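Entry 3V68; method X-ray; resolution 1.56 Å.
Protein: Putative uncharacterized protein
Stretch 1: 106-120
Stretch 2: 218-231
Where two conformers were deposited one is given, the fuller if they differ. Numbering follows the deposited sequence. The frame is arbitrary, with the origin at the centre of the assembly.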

# COMPACT_ATOMS: atom_id res chain seq x y z
N THR A 106 6.47 6.22 -4.69
CA THR A 106 6.46 6.89 -3.39
C THR A 106 6.78 5.93 -2.24
O THR A 106 7.61 6.24 -1.38
N ARG A 107 6.15 4.76 -2.23
CA ARG A 107 6.43 3.76 -1.20
C ARG A 107 7.89 3.33 -1.22
O ARG A 107 8.54 3.29 -0.18
N GLU A 108 8.42 3.02 -2.41
CA GLU A 108 9.78 2.50 -2.50
C GLU A 108 10.82 3.56 -2.15
O GLU A 108 11.82 3.25 -1.49
N ILE A 109 10.57 4.80 -2.55
CA ILE A 109 11.50 5.90 -2.26
C ILE A 109 11.51 6.27 -0.77
O ILE A 109 12.56 6.62 -0.23
N LEU A 110 10.36 6.18 -0.12
CA LEU A 110 10.23 6.69 1.25
C LEU A 110 10.26 5.67 2.38
O LEU A 110 10.38 6.05 3.54
N LYS A 111 10.17 4.38 2.05
CA LYS A 111 10.01 3.36 3.10
C LYS A 111 11.17 3.25 4.09
O LYS A 111 10.97 2.81 5.22
N ASN A 112 12.36 3.66 3.68
CA ASN A 112 13.50 3.71 4.60
C ASN A 112 13.69 5.08 5.26
O ASN A 112 14.57 5.23 6.10
N GLU A 113 12.87 6.05 4.87
CA GLU A 113 12.92 7.42 5.41
C GLU A 113 11.80 7.67 6.43
O GLU A 113 11.93 8.52 7.31
N LEU A 114 10.70 6.93 6.28
CA LEU A 114 9.49 7.13 7.09
C LEU A 114 8.87 5.79 7.47
O LEU A 114 9.13 4.78 6.81
N PRO A 115 8.03 5.77 8.53
CA PRO A 115 7.33 4.54 8.86
C PRO A 115 6.16 4.30 7.90
O PRO A 115 5.00 4.60 8.21
N ILE A 116 6.50 3.78 6.72
CA ILE A 116 5.55 3.52 5.65
C ILE A 116 5.00 2.10 5.77
O ILE A 116 3.78 1.90 5.85
N GLU A 117 5.90 1.13 5.79
CA GLU A 117 5.52 -0.24 6.12
C GLU A 117 5.09 -0.29 7.58
O GLU A 117 5.60 0.46 8.42
N PHE A 118 4.14 -1.16 7.87
CA PHE A 118 3.74 -1.43 9.24
C PHE A 118 4.75 -2.34 9.93
O PHE A 118 5.59 -2.94 9.26
N PRO A 119 4.69 -2.44 11.27
CA PRO A 119 5.62 -3.30 11.99
C PRO A 119 5.54 -4.75 11.52
O PRO A 119 4.49 -5.20 11.05
N GLY A 120 6.66 -5.46 11.61
CA GLY A 120 6.63 -6.93 11.50
C GLY A 120 7.16 -7.54 10.22
O GLY A 120 7.25 -8.76 10.12
N ASN A 218 2.33 5.67 19.28
CA ASN A 218 2.95 4.35 19.24
C ASN A 218 3.24 3.88 17.82
O ASN A 218 3.00 4.61 16.84
N GLU A 219 3.75 2.66 17.71
CA GLU A 219 4.21 2.12 16.43
C GLU A 219 3.14 2.11 15.34
O GLU A 219 3.46 2.27 14.17
N PHE A 220 1.87 1.92 15.72
CA PHE A 220 0.80 1.91 14.73
C PHE A 220 0.34 3.31 14.36
O PHE A 220 0.17 3.63 13.18
N GLU A 221 0.17 4.15 15.38
CA GLU A 221 -0.27 5.53 15.18
C GLU A 221 0.64 6.33 14.25
O GLU A 221 0.15 7.16 13.47
N VAL A 222 1.95 6.09 14.32
CA VAL A 222 2.91 6.81 13.47
C VAL A 222 2.78 6.48 11.98
O VAL A 222 3.06 7.34 11.14
N ARG A 223 2.36 5.26 11.65
CA ARG A 223 2.10 4.89 10.25
C ARG A 223 0.97 5.72 9.65
O ARG A 223 1.01 6.06 8.46
N TYR A 224 -0.02 6.04 10.47
CA TYR A 224 -1.15 6.85 10.01
C TYR A 224 -0.79 8.33 9.97
O TYR A 224 -1.23 9.05 9.08
N ALA A 225 0.04 8.77 10.92
CA ALA A 225 0.55 10.12 10.90
C ALA A 225 1.40 10.36 9.65
O ALA A 225 1.28 11.40 9.01
N ALA A 226 2.25 9.38 9.30
CA ALA A 226 3.03 9.50 8.07
C ALA A 226 2.14 9.59 6.84
O ALA A 226 2.36 10.43 5.97
N ARG A 227 1.12 8.75 6.78
CA ARG A 227 0.19 8.76 5.65
C ARG A 227 -0.56 10.09 5.57
O ARG A 227 -0.74 10.64 4.49
N GLU A 228 -1.00 10.60 6.72
CA GLU A 228 -1.70 11.89 6.74
C GLU A 228 -0.80 13.03 6.28
O GLU A 228 -1.23 13.87 5.49
N MET A 229 0.44 13.04 6.76
CA MET A 229 1.42 14.06 6.35
C MET A 229 1.62 14.04 4.84
O MET A 229 1.57 15.07 4.18
N LEU A 230 1.83 12.84 4.30
CA LEU A 230 1.99 12.66 2.85
C LEU A 230 0.77 13.07 2.04
O LEU A 230 0.91 13.62 0.95
N SER A 231 -0.43 12.84 2.58
CA SER A 231 -1.67 13.21 1.88
C SER A 231 -1.76 14.71 1.62
O SER A 231 -2.37 15.13 0.63

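The most unusual feature of this contact is that two arginines of one helix, Arg223 and Arg227, serve as its polar clasps, and both close on backbone carbonyls rather than on acids. The carbonyls belong to the irregular loop that follows the helical part of stretch 1, where a chain without regular structure leaves its oxygens free to accept.

Arg223 points its CA-to-CB bond toward stretch 1. Its chi1 of -91° lies between wells and chi2 is p, a bend that brings Arg223 NE to within 2.7 Å of Glu117 O in a nearly straight hydrogen bond; a weak one from Arg223 NH2 to Glu117 O spans 3.3 Å. Arg223 NH1 turns back to its own helix and donates to Glu219 O at 2.7 Å, so this nitrogen is satisfied within its own helix. Two prolines sandwich the flat guanidinium: Pro115 CB lies over one face, 3.7 Å from Arg223 NE, and Pro119 CD over the opposite face, 3.8 Å from the same NE. Proline suits these places because its compact ring offers an apolar surface to the guanidinium while the edge stays free for hydrogen bonding.

Between the two arginines in sequence, the small Ala226 lies against stretch 1, its CB 3.9 Å from Pro115 O and 4.2 Å from Pro115 CG. That oxygen has no hydrogen-bond partner in the model, although Arg223 CA approaches Pro115 O at 3.6 Å in a CA-H...O contact.

Arg227 starts sideways, but its long m, t, t side chain carries the end nearer. Arg227 NH1 and Arg227 NH2 both donate to Ile116 O, at 2.9 and 3.1 Å respectively, so a single oxygen is held in a fork. Arg227 NH1 also reaches Arg223 O, at 3.3 Å, linking the clasp to its own helix. Arg107 NH2 comes to 3.5 Å from Arg227 NH2; these are two donors of like charge and form no hydrogen bond, but both atoms find partners elsewhere in the structure.

The Phe118 ring (chi1 m) packs against both arginines. Arg223 CG sits over one face of its ring, 4.0 Å from the centroid, as a CH-pi contact. The ring also directs an edge toward the face of Tyr224, with Phe118 CE1 and Tyr224 CE2 3.7 Å apart and the planes at 62°. Meanwhile Phe118 CE2 lies over a face of the Arg227 guanidinium, 3.5 Å from Arg227 NH2. A large aromatic suits this site, since it can meet aliphatic, aromatic and cationic neighbours at once. Nearby, Pro119 CD packs 3.9 Å from Phe220 CE1.

Farther along the helix, at Met229 and Leu230, the contact becomes apolar. Leu230 (m, t) points toward stretch 1 and spreads its two methyls: Leu230 CD1 lies 3.8 Å from Ile116 CD1, and Leu230 CD2 lies 3.7 Å from Leu110 CD1. Ile116 begins by pointing away, yet its m, m rotamer brings CD1 back to this cluster. Leu114 CD1 completes the packing, 3.9 Å from Met229 CE; branched and flexible apolar chains together suit this buried, water-excluding end.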

# COMPACT_ATOMS: atom_id res chain seq x y z
CB THR A 106 5.13 7.63 -3.16
OG1 THR A 106 4.95 8.60 -4.20
CG2 THR A 106 5.10 8.33 -1.81
CB ARG A 107 5.53 2.53 -1.36
CG ARG A 107 5.90 1.36 -0.40
CD ARG A 107 4.92 0.18 -0.48
NE ARG A 107 3.66 0.52 0.18
CZ ARG A 107 3.26 0.06 1.36
NH1 ARG A 107 3.99 -0.83 2.03
NH2 ARG A 107 2.09 0.46 1.84
CB GLU A 108 10.04 1.88 -3.88
CG GLU A 108 9.22 0.62 -4.15
CD GLU A 108 9.29 -0.41 -3.03
OE1 GLU A 108 10.39 -0.92 -2.74
OE2 GLU A 108 8.23 -0.73 -2.44
CB ILE A 109 11.22 7.16 -3.14
CG1 ILE A 109 11.48 6.87 -4.63
CG2 ILE A 109 12.03 8.37 -2.66
CD1 ILE A 109 12.92 6.44 -4.98
CB LEU A 110 8.95 7.53 1.38
CG LEU A 110 8.82 8.75 0.48
CD1 LEU A 110 7.49 9.42 0.75
CD2 LEU A 110 9.97 9.73 0.67
CB LYS A 111 9.65 1.99 2.51
CG LYS A 111 10.71 1.37 1.63
CD LYS A 111 10.27 -0.00 1.15
CE LYS A 111 11.42 -0.77 0.54
NZ LYS A 111 10.97 -2.07 -0.01
CB ASN A 112 14.79 3.24 3.91
CG ASN A 112 14.73 1.79 3.47
OD1 ASN A 112 14.27 0.92 4.20
ND2 ASN A 112 15.20 1.53 2.26
CB GLU A 113 12.79 8.45 4.28
CG GLU A 113 13.86 8.38 3.18
CD GLU A 113 15.02 9.33 3.40
OE1 GLU A 113 14.88 10.30 4.17
OE2 GLU A 113 16.08 9.11 2.78
CB LEU A 114 8.47 7.97 6.30
CG LEU A 114 8.73 9.46 6.08
CD1 LEU A 114 7.81 9.97 4.99
CD2 LEU A 114 8.53 10.25 7.36
CB PRO A 115 6.84 4.78 10.30
CG PRO A 115 6.68 6.26 10.38
CD PRO A 115 7.76 6.84 9.51
CB ILE A 116 6.22 3.71 4.26
CG1 ILE A 116 6.74 5.15 4.07
CG2 ILE A 116 5.28 3.30 3.13
CD1 ILE A 116 5.71 6.26 4.35
CB GLU A 117 6.68 -1.20 5.86
CG GLU A 117 7.02 -1.33 4.38
CD GLU A 117 8.08 -2.38 4.10
OE1 GLU A 117 9.18 -2.33 4.71
OE2 GLU A 117 7.83 -3.27 3.26
CB PHE A 118 2.34 -2.05 9.25
CG PHE A 118 1.26 -1.06 8.91
CD1 PHE A 118 0.59 -0.38 9.92
CD2 PHE A 118 0.93 -0.80 7.58
CE1 PHE A 118 -0.40 0.56 9.61
CE2 PHE A 118 -0.06 0.13 7.27
CZ PHE A 118 -0.72 0.81 8.28
CB PRO A 119 5.13 -3.21 13.44
CG PRO A 119 4.46 -1.89 13.51
CD PRO A 119 3.77 -1.75 12.20
CB ASN A 218 2.12 3.32 20.00
CG ASN A 218 0.75 3.07 19.38
OD1 ASN A 218 0.56 3.15 18.16
ND2 ASN A 218 -0.20 2.73 20.23
CB GLU A 219 4.83 0.72 16.60
CG GLU A 219 3.87 -0.37 17.06
CD GLU A 219 4.58 -1.68 17.42
OE1 GLU A 219 5.56 -2.05 16.74
OE2 GLU A 219 4.13 -2.33 18.39
CB PHE A 220 -0.36 1.03 15.18
CG PHE A 220 0.03 -0.41 15.32
CD1 PHE A 220 0.20 -1.20 14.19
CD2 PHE A 220 0.26 -0.97 16.57
CE1 PHE A 220 0.58 -2.54 14.31
CE2 PHE A 220 0.65 -2.30 16.70
CZ PHE A 220 0.80 -3.08 15.56
CB GLU A 221 -0.40 6.24 16.53
CG GLU A 221 -1.53 5.71 17.41
CD GLU A 221 -1.43 6.19 18.85
OE1 GLU A 221 -0.31 6.39 19.35
OE2 GLU A 221 -2.48 6.36 19.49
CB VAL A 222 4.39 6.68 13.94
CG1 VAL A 222 4.55 7.23 15.35
CG2 VAL A 222 4.88 5.23 13.83
CB ARG A 223 1.76 3.40 10.10
CG ARG A 223 2.96 2.49 9.85
CD ARG A 223 3.78 2.30 11.11
NE ARG A 223 5.03 1.62 10.84
CZ ARG A 223 5.98 1.40 11.73
NH1 ARG A 223 5.84 1.80 12.99
NH2 ARG A 223 7.09 0.77 11.36
CB TYR A 224 -2.40 6.56 10.85
CG TYR A 224 -2.88 5.15 10.61
CD1 TYR A 224 -3.66 4.86 9.50
CD2 TYR A 224 -2.50 4.11 11.45
CE1 TYR A 224 -4.09 3.55 9.24
CE2 TYR A 224 -2.92 2.80 11.21
CZ TYR A 224 -3.71 2.54 10.11
OH TYR A 224 -4.11 1.25 9.88
CB ALA A 225 1.34 10.43 12.16
CB ALA A 226 4.02 8.35 7.94
CB ARG A 227 -0.78 7.59 5.75
CG ARG A 227 -0.14 6.28 5.31
CD ARG A 227 -0.92 5.07 5.79
NE ARG A 227 -0.47 3.87 5.08
CZ ARG A 227 0.65 3.21 5.36
NH1 ARG A 227 1.45 3.61 6.34
NH2 ARG A 227 0.97 2.15 4.64
CB GLU A 228 -2.28 12.17 8.13
CG GLU A 228 -3.13 13.45 8.22
CD GLU A 228 -4.38 13.44 7.34
OE1 GLU A 228 -4.83 12.35 6.93
OE2 GLU A 228 -4.92 14.53 7.09
CB MET A 229 2.75 13.86 7.09
CG MET A 229 3.83 14.88 6.73
SD MET A 229 4.81 14.44 5.29
CE MET A 229 5.89 13.18 5.96
CB LEU A 230 2.40 11.21 2.53
CG LEU A 230 3.78 10.79 3.04
CD1 LEU A 230 3.95 9.30 2.88
CD2 LEU A 230 4.91 11.56 2.36
CB SER A 231 -2.89 12.72 2.66
OG SER A 231 -3.25 13.62 3.68